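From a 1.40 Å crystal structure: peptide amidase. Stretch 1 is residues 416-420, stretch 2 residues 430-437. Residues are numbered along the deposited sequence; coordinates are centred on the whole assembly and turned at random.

Stretch 1 (416-420) PTTGV
Stretch 2 (430-437) DFPGESYS

A single direct hydrogen bond joins these two stretches, and it is short: Thr 418 OG1 donates to Glu 434 OE2 at 2.6 Å. Around it, a phenyl ring packs beside Gly 419, where no CB stands in the way, and a water links the carbonyls of Pro 416 and Thr 417 to the Ser 435 amide.

Stretch 1 carries Pro 416 at phi/psi -66/144, turns at Thr 417 (-67/-48), then runs extended through Thr 418 (-167/-169), Gly 419 (-88/-158) and Val 420 (-100/167). Stretch 2 makes a type II beta turn from Phe 431 to Glu 434. Pro 432 (-60/138) suits its second position, the ring fixing phi; at Gly 433 (102/4) a CB would jam against the preceding carbonyl oxygen. In register, Thr 418 CA lies 5.9 Å from Glu 434 CA, and Gly 419 CA 6.2 Å from Phe 431 CA.

Thr 418 points toward stretch 2 with chi1 t. Glu 434 leaves sideways, and its m, t, -52° rotamer brings the carboxylate back as acceptor for the buried threonine's hydroxyl.

Phe 431, chi1 m and chi2 145°, has the largest area covered by the other stretch, 68 Å². Thr 418 OG1 lies 3.3 Å from Phe 431 CD1 and Val 420 O 3.1 Å from Phe 431 CZ, both at the ring edge, whose slightly positive CH groups suit oxygen. Gly 419 N sits 3.1 Å from Phe 431 CD1; a CB on this glycine would clash with that carbon. The CA-to-CB bond of Val 420 points away from stretch 2; its contact is through the carbonyl O.

Tyr 436, chi1 p and chi2 72°, sets its ring edge against Thr 417 O, 3.4 Å from Tyr 436 CD2. Water 1 donates to Pro 416 O (2.8 Å) and Thr 417 O (2.7 Å) and accepts from Ser 435 N (2.8 Å). In all, 275 Å² is buried.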

# COMPACT_ATOMS: atom_id res chain seq x y z
N PRO A 416 -11.75 -6.48 11.36
CA PRO A 416 -12.18 -5.73 10.17
C PRO A 416 -11.05 -4.71 10.02
O PRO A 416 -10.52 -4.23 11.03
CB PRO A 416 -13.48 -5.06 10.63
CG PRO A 416 -13.99 -5.99 11.69
CD PRO A 416 -12.74 -6.37 12.44
N THR A 417 -10.68 -4.37 8.80
CA THR A 417 -9.59 -3.41 8.59
C THR A 417 -9.95 -2.01 9.06
O THR A 417 -9.18 -1.35 9.76
CB THR A 417 -9.19 -3.38 7.11
OG1 THR A 417 -8.89 -4.72 6.69
CG2 THR A 417 -7.96 -2.50 6.90
N THR A 418 -11.13 -1.55 8.65
CA THR A 418 -11.60 -0.21 9.01
C THR A 418 -13.08 -0.14 8.67
O THR A 418 -13.71 -1.17 8.41
CB THR A 418 -10.80 0.87 8.22
OG1 THR A 418 -11.21 2.17 8.64
CG2 THR A 418 -11.04 0.73 6.71
N GLY A 419 -13.65 1.06 8.70
CA GLY A 419 -15.06 1.21 8.37
C GLY A 419 -15.19 1.43 6.87
O GLY A 419 -14.30 1.05 6.12
N VAL A 420 -16.29 2.03 6.44
CA VAL A 420 -16.49 2.27 5.01
C VAL A 420 -16.15 3.70 4.62
O VAL A 420 -15.99 4.57 5.47
CB VAL A 420 -17.93 1.97 4.57
CG1 VAL A 420 -18.26 0.51 4.82
CG2 VAL A 420 -18.90 2.87 5.32
N ASP A 430 -11.77 9.47 12.85
CA ASP A 430 -11.18 8.15 12.67
C ASP A 430 -12.05 7.08 13.32
O ASP A 430 -12.37 7.15 14.51
CB ASP A 430 -9.78 8.12 13.27
N PHE A 431 -12.44 6.08 12.53
CA PHE A 431 -13.28 4.99 13.00
C PHE A 431 -12.64 4.30 14.21
O PHE A 431 -11.61 3.64 14.08
CB PHE A 431 -13.48 3.97 11.88
CG PHE A 431 -14.17 4.54 10.67
CD1 PHE A 431 -13.82 4.10 9.39
CD2 PHE A 431 -15.18 5.49 10.80
CE1 PHE A 431 -14.47 4.61 8.27
CE2 PHE A 431 -15.83 6.00 9.68
CZ PHE A 431 -15.47 5.56 8.41
N PRO A 432 -13.24 4.45 15.40
CA PRO A 432 -12.72 3.85 16.63
C PRO A 432 -12.64 2.32 16.57
O PRO A 432 -13.55 1.66 16.07
CB PRO A 432 -13.71 4.32 17.69
CG PRO A 432 -14.16 5.65 17.15
CD PRO A 432 -14.38 5.33 15.69
N GLY A 433 -11.54 1.77 17.08
CA GLY A 433 -11.39 0.33 17.10
C GLY A 433 -10.49 -0.30 16.05
O GLY A 433 -10.40 -1.52 15.98
N GLU A 434 -9.82 0.52 15.23
CA GLU A 434 -8.92 -0.03 14.21
C GLU A 434 -7.72 -0.68 14.89
O GLU A 434 -7.31 -0.25 15.97
CB GLU A 434 -8.46 1.06 13.25
CG GLU A 434 -9.59 1.76 12.52
CD GLU A 434 -9.11 2.90 11.65
OE1 GLU A 434 -8.38 3.78 12.17
OE2 GLU A 434 -9.45 2.93 10.45
N SER A 435 -7.15 -1.70 14.25
CA SER A 435 -6.01 -2.42 14.81
C SER A 435 -4.75 -2.44 13.96
O SER A 435 -3.68 -2.84 14.44
CB SER A 435 -6.41 -3.87 15.12
OG SER A 435 -7.46 -3.93 16.07
N TYR A 436 -4.84 -2.02 12.70
CA TYR A 436 -3.69 -2.05 11.80
C TYR A 436 -2.48 -1.23 12.25
O TYR A 436 -1.36 -1.47 11.80
CB TYR A 436 -4.10 -1.64 10.38
CG TYR A 436 -4.69 -0.25 10.26
CD1 TYR A 436 -3.89 0.88 10.39
CD2 TYR A 436 -6.05 -0.08 10.04
CE1 TYR A 436 -4.44 2.16 10.30
CE2 TYR A 436 -6.61 1.19 9.95
CZ TYR A 436 -5.80 2.31 10.08
OH TYR A 436 -6.35 3.56 10.01
N SER A 437 -2.70 -0.27 13.14
CA SER A 437 -1.59 0.55 13.62
C SER A 437 -0.55 -0.30 14.34
O SER A 437 0.64 0.01 14.31
CB SER A 437 -2.10 1.64 14.56
OG SER A 437 -1.03 2.44 15.04
O HOH W 1 -8.33 -2.71 11.93